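Local atomic coordinates of latency-associated nuclear antigen (Murid herpesvirus 4, PDB entry 4BLG), a protein that probably binds DNA through its C-terminal domain, which is paired with a second copy of itself, and takes part in gammaherpesvirus latency. Residues R17-T22 and K56-K61; V102-C107 and S112-T117. All coordinates share one frame; numbering follows the deposited sequence.

Interaction 1 of 2, residues R17-T22 and K56-K61; sequences RHLQVT and KCIQSK
Leu19 reaches from its helix to the end of helix 48-57, at Cys57 and Ile58, and a single methyl, CD1, does the touching. CD1 lies 4.0 Å from the carbonyl O of Cys57 and 4.4 Å from the CB of the same residue; the same methyl also meets Ile58 CG1 at 4.4 Å. With CG lying anti to the carbonyl carbon (chi1 -64°), CD1 is carried to the turn while CD2 goes to Val102 of helix 93-110. Cys57 presents its CB and backbone here, a small residue that lets the leucine methyl come close to the main chain. Ile58 is the first residue to depart from helical angles and the centre of an inverse gamma turn, in which Gln59 N makes a weak bond to Cys57 O. The branched side chain of Ile58 supplies apolar surface where the helix has stopped. The interface is small and entirely buried, a van der Waals meeting of aliphatic groups with a turn. Around it, Ile58 also packs on Val103 of helix 93-110, while Cys57 touches Met15 and Arg16 of helix 13-22. The contact thus ties helix 13-22 to the end of helix 48-57, with helix 93-110 as their common neighbour.

Interaction 2 of 2, residues V102-C107 and S112-T117; sequences VVLAYC and SSVEGT. With PO4 (phosphate ion), chain C; PO4 (phosphate ion), chain E.
Leu104 lays both methyls of its fork over the backbone leading into strand 115-122, from Val114 to Gly116. CD2 stands 4.0 Å from Val114 O and 4.2 Å from Val114 CG1, while CD1 approaches the backbone N of Gly116 at 4.1 Å. The bare main chain of Gly116 lets both leucine methyls lie directly against it. One turn along the helix, Cys107 turns its sulfur inward, and SG rests 4.1 Å from Val114 CB. Val114 is thereby shared: CG1, anti to its backbone N (chi1 172°), lies between Cys107 SG and Leu104 CD2, a compact branched residue serving two partners. Where the chain turns, Ser113 N donates to O4 of the phosphate of chain C at 2.7 Å, with an N-H...O angle of 152°. Tyr106 points elsewhere, its OH giving a 2.7 Å bond to O1 of the phosphate of chain E, near the ring plane. Both ions probably come from the crystallisation liquor. Val114 packs further on Thr50 and Leu54 of helix 48-57. Leu104 and Cys107 thus hold helix 93-110 against the start of strand 115-122, outermost within this chain, whose Glu115 and Thr117 pair by backbone bonds with Ser44 and Met42 of strand 39-45.

In the fold
Interaction 1 comes first along the chain and closes before interaction 2 opens; their centres lie 14 Å apart, within the same LANA1-like DNA-binding domain. Helix 93-110 connects them. It carries residues 102-107 of interaction 2, while Val102 CG1 meets Leu19 CD2 at 3.4 Å and Val103 CG2 meets Ile58 CD1 at 3.9 Å, and the rings of His18 and Tyr106 also touch. Through interaction 2 it packs against strand 115-122, outermost within this chain in the antiparallel sheet, where Thr117 packs on Lys122 of the second subunit. These are two of the contacts by which helix 93-110 is packed between the sheet and the other helices, 13-22, the first of the chain, and 48-57.

Interaction 1 of 2, residues R17-T22 and K56-K61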
loop_
_atom_site.group_PDB
_atom_site.type_symbol
_atom_site.label_atom_id
_atom_site.label_comp_id
_atom_site.label_asym_id
_atom_site.label_seq_id
_atom_site.Cartn_x
_atom_site.Cartn_y
_atom_site.Cartn_z
ATOM N N ARG A 17 21.683 8.968 -8.038
ATOM C CA ARG A 17 22.521 10.100 -7.737
ATOM C C ARG A 17 21.652 11.348 -7.772
ATOM O O ARG A 17 21.779 12.232 -6.925
ATOM C CB ARG A 17 23.699 10.181 -8.719
ATOM C CG ARG A 17 24.739 9.077 -8.512
ATOM C CD ARG A 17 25.904 9.156 -9.499
ATOM N NE ARG A 17 27.039 8.367 -9.030
ATOM C CZ ARG A 17 28.260 8.394 -9.560
ATOM N NH1 ARG A 17 28.542 9.171 -10.601
ATOM N NH2 ARG A 17 29.216 7.637 -9.039
ATOM N N HIS A 18 20.730 11.387 -8.727
ATOM C CA HIS A 18 19.857 12.530 -8.857
ATOM C C HIS A 18 19.132 12.750 -7.542
ATOM O O HIS A 18 19.183 13.839 -6.982
ATOM C CB HIS A 18 18.842 12.350 -9.983
ATOM C CG HIS A 18 17.771 13.396 -9.978
ATOM N ND1 HIS A 18 17.968 14.671 -10.465
ATOM C CD2 HIS A 18 16.503 13.369 -9.506
ATOM C CE1 HIS A 18 16.863 15.377 -10.309
ATOM N NE2 HIS A 18 15.959 14.609 -9.732
ATOM N N LEU A 19 18.468 11.701 -7.054
ATOM C CA LEU A 19 17.665 11.800 -5.847
ATOM C C LEU A 19 18.489 12.247 -4.644
ATOM O O LEU A 19 18.024 13.069 -3.852
ATOM C CB LEU A 19 16.940 10.472 -5.544
ATOM C CG LEU A 19 15.895 10.027 -6.575
ATOM C CD1 LEU A 19 15.437 8.606 -6.300
ATOM C CD2 LEU A 19 14.695 10.967 -6.586
ATOM N N GLN A 20 19.703 11.721 -4.500
ATOM C CA GLN A 20 20.534 12.079 -3.351
ATOM C C GLN A 20 21.055 13.500 -3.399
ATOM O O GLN A 20 21.278 14.098 -2.358
ATOM C CB GLN A 20 21.753 11.172 -3.256
ATOM C CG GLN A 20 21.488 9.701 -3.419
ATOM C CD GLN A 20 22.647 8.890 -2.908
ATOM O OE1 GLN A 20 23.640 9.451 -2.441
ATOM N NE2 GLN A 20 22.545 7.570 -2.996
ATOM N N VAL A 21 21.295 14.026 -4.596
ATOM C CA VAL A 21 21.773 15.399 -4.702
ATOM C C VAL A 21 20.592 16.336 -4.467
ATOM O O VAL A 21 20.711 17.358 -3.802
ATOM C CB VAL A 21 22.422 15.693 -6.069
ATOM C CG1 VAL A 21 22.741 17.174 -6.184
ATOM C CG2 VAL A 21 23.690 14.857 -6.252
ATOM N N THR A 22 19.433 15.942 -4.976
ATOM C CA THR A 22 18.257 16.800 -4.966
ATOM C C THR A 22 17.671 16.889 -3.557
ATOM O O THR A 22 17.196 17.939 -3.142
ATOM C CB THR A 22 17.193 16.285 -5.949
ATOM O OG1 THR A 22 17.770 16.169 -7.254
ATOM C CG2 THR A 22 16.018 17.241 -6.020
ATOM N N LYS A 56 14.218 -0.118 -6.891
ATOM C CA LYS A 56 15.635 -0.182 -6.517
ATOM C C LYS A 56 16.142 1.225 -6.128
ATOM O O LYS A 56 17.031 1.358 -5.298
ATOM C CB LYS A 56 16.515 -0.834 -7.621
ATOM C CG LYS A 56 16.219 -2.334 -7.989
ATOM C CD LYS A 56 16.841 -3.426 -7.066
ATOM C CE LYS A 56 16.424 -4.832 -7.553
ATOM N NZ LYS A 56 16.005 -5.816 -6.510
ATOM N N CYS A 57 15.553 2.272 -6.704
ATOM C CA CYS A 57 16.040 3.637 -6.476
ATOM C C CYS A 57 15.494 4.389 -5.252
ATOM O O CYS A 57 16.239 5.110 -4.589
ATOM C CB CYS A 57 15.803 4.489 -7.722
ATOM S SG CYS A 57 16.862 4.023 -9.090
ATOM N N ILE A 58 14.204 4.254 -4.964
ATOM C CA ILE A 58 13.599 4.989 -3.854
ATOM C C ILE A 58 13.796 4.219 -2.553
ATOM O O ILE A 58 12.855 3.632 -1.988
ATOM C CB ILE A 58 12.107 5.280 -4.112
ATOM C CG1 ILE A 58 11.961 6.076 -5.415
ATOM C CG2 ILE A 58 11.503 6.074 -2.964
ATOM C CD1 ILE A 58 10.531 6.174 -5.931
ATOM N N GLN A 59 15.047 4.229 -2.098
ATOM C CA GLN A 59 15.469 3.516 -0.901
ATOM C C GLN A 59 16.538 4.329 -0.189
ATOM O O GLN A 59 17.435 4.885 -0.821
ATOM C CB GLN A 59 16.051 2.150 -1.262
ATOM C CG GLN A 59 15.114 1.236 -2.025
ATOM C CD GLN A 59 13.977 0.702 -1.175
ATOM O OE1 GLN A 59 13.837 1.054 0.001
ATOM N NE2 GLN A 59 13.155 -0.161 -1.769
ATOM N N SER A 60 16.441 4.392 1.131
ATOM C CA SER A 60 17.458 5.032 1.955
ATOM C C SER A 60 17.137 4.756 3.415
ATOM O O SER A 60 16.300 3.908 3.732
ATOM C CB SER A 60 17.496 6.539 1.715
ATOM O OG SER A 60 16.382 7.163 2.330
ATOM N N LYS A 61 17.795 5.480 4.305
ATOM C CA LYS A 61 17.538 5.326 5.725
ATOM C C LYS A 61 16.192 5.934 6.110
ATOM O O LYS A 61 15.610 5.564 7.130
ATOM C CB LYS A 61 18.654 5.979 6.541
ATOM C CG LYS A 61 19.372 5.025 7.464
ATOM C CD LYS A 61 20.092 3.939 6.694
ATOM C CE LYS A 61 20.965 3.111 7.618
ATOM N NZ LYS A 61 21.863 2.203 6.864
#

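Interaction 2 of 2, residues V102-C107 and S112-T117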
loop_
_atom_site.group_PDB
_atom_site.type_symbol
_atom_site.label_atom_id
_atom_site.label_comp_id
_atom_site.label_asym_id
_atom_site.label_seq_id
_atom_site.Cartn_x
_atom_site.Cartn_y
_atom_site.Cartn_z
ATOM N N VAL A 102 10.068 15.427 -5.659
ATOM C CA VAL A 102 11.364 15.115 -6.252
ATOM C C VAL A 102 11.229 14.012 -7.292
ATOM O O VAL A 102 11.670 14.153 -8.440
ATOM C CB VAL A 102 12.364 14.683 -5.169
ATOM C CG1 VAL A 102 13.595 14.051 -5.796
ATOM C CG2 VAL A 102 12.746 15.875 -4.305
ATOM N N VAL A 103 10.592 12.915 -6.889
ATOM C CA VAL A 103 10.470 11.760 -7.758
ATOM C C VAL A 103 9.728 12.149 -9.030
ATOM O O VAL A 103 10.140 11.778 -10.116
ATOM C CB VAL A 103 9.763 10.582 -7.058
ATOM C CG1 VAL A 103 9.534 9.443 -8.040
ATOM C CG2 VAL A 103 10.591 10.100 -5.876
ATOM N N LEU A 104 8.650 12.915 -8.899
ATOM C CA LEU A 104 7.820 13.253 -10.053
ATOM C C LEU A 104 8.418 14.346 -10.935
ATOM O O LEU A 104 8.087 14.433 -12.117
ATOM C CB LEU A 104 6.408 13.654 -9.621
ATOM C CG LEU A 104 5.506 12.551 -9.050
ATOM C CD1 LEU A 104 4.112 13.113 -8.815
ATOM C CD2 LEU A 104 5.440 11.335 -9.960
ATOM N N ALA A 105 9.278 15.197 -10.385
ATOM C CA ALA A 105 10.017 16.118 -11.248
ATOM C C ALA A 105 10.888 15.306 -12.201
ATOM O O ALA A 105 10.903 15.554 -13.408
ATOM C CB ALA A 105 10.861 17.079 -10.433
ATOM N N TYR A 106 11.611 14.328 -11.667
ATOM C CA TYR A 106 12.392 13.442 -12.540
ATOM C C TYR A 106 11.503 12.699 -13.565
ATOM O O TYR A 106 11.747 12.759 -14.778
ATOM C CB TYR A 106 13.210 12.453 -11.698
ATOM C CG TYR A 106 14.238 11.644 -12.471
ATOM C CD1 TYR A 106 13.909 10.424 -13.035
ATOM C CD2 TYR A 106 15.543 12.101 -12.623
ATOM C CE1 TYR A 106 14.848 9.677 -13.737
ATOM C CE2 TYR A 106 16.486 11.363 -13.321
ATOM C CZ TYR A 106 16.130 10.148 -13.874
ATOM O OH TYR A 106 17.054 9.401 -14.571
ATOM N N CYS A 107 10.452 12.032 -13.086
ATOM C CA CYS A 107 9.615 11.184 -13.944
ATOM C C CYS A 107 8.836 11.964 -14.985
ATOM O O CYS A 107 8.490 11.431 -16.038
ATOM C CB CYS A 107 8.618 10.373 -13.107
ATOM S SG CYS A 107 9.389 9.167 -12.060
ATOM N N SER A 112 6.857 9.468 -17.916
ATOM C CA SER A 112 5.560 10.131 -17.887
ATOM C C SER A 112 4.411 9.203 -17.475
ATOM O O SER A 112 3.318 9.671 -17.160
ATOM C CB SER A 112 5.267 10.723 -19.260
ATOM O OG SER A 112 5.398 9.727 -20.257
ATOM N N SER A 113 4.650 7.896 -17.485
ATOM C CA SER A 113 3.619 6.937 -17.067
ATOM C C SER A 113 3.407 6.908 -15.552
ATOM O O SER A 113 2.432 6.331 -15.067
ATOM C CB SER A 113 3.994 5.524 -17.510
ATOM O OG SER A 113 4.789 4.887 -16.519
ATOM N N VAL A 114 4.325 7.500 -14.798
ATOM C CA VAL A 114 4.315 7.328 -13.348
ATOM C C VAL A 114 3.456 8.381 -12.650
ATOM O O VAL A 114 3.545 9.567 -12.953
ATOM C CB VAL A 114 5.746 7.364 -12.774
ATOM C CG1 VAL A 114 5.721 7.387 -11.259
ATOM C CG2 VAL A 114 6.541 6.166 -13.261
ATOM N N GLU A 115 2.617 7.923 -11.721
ATOM C CA GLU A 115 1.819 8.808 -10.883
ATOM C C GLU A 115 2.207 8.621 -9.423
ATOM O O GLU A 115 2.716 7.572 -9.036
ATOM C CB GLU A 115 0.323 8.527 -11.054
ATOM C CG GLU A 115 -0.247 8.935 -12.406
ATOM C CD GLU A 115 -1.750 8.697 -12.510
ATOM O OE1 GLU A 115 -2.359 8.202 -11.535
ATOM O OE2 GLU A 115 -2.325 9.009 -13.573
ATOM N N GLY A 116 1.956 9.649 -8.619
ATOM C CA GLY A 116 2.276 9.626 -7.205
ATOM C C GLY A 116 1.077 10.085 -6.395
ATOM O O GLY A 116 0.392 11.030 -6.781
ATOM N N THR A 117 0.822 9.396 -5.285
ATOM C CA THR A 117 -0.334 9.655 -4.439
ATOM C C THR A 117 0.095 9.678 -2.982
ATOM O O THR A 117 0.663 8.713 -2.488
ATOM C CB THR A 117 -1.394 8.548 -4.607
ATOM O OG1 THR A 117 -1.719 8.395 -5.995
ATOM C CG2 THR A 117 -2.662 8.883 -3.818
HETATM P P PO4 C . 7.525 5.293 -18.657
HETATM O O1 PO4 C . 6.928 5.260 -20.035
HETATM O O2 PO4 C . 7.305 3.949 -18.019
HETATM O O3 PO4 C . 9.002 5.561 -18.760
HETATM O O4 PO4 C . 6.841 6.338 -17.804
HETATM P P PO4 E . 19.097 6.079 -14.894
HETATM O O1 PO4 E . 17.835 6.881 -15.103
HETATM O O2 PO4 E . 19.231 5.722 -13.434
HETATM O O3 PO4 E . 19.032 4.816 -15.718
HETATM O O4 PO4 E . 20.290 6.900 -15.323
#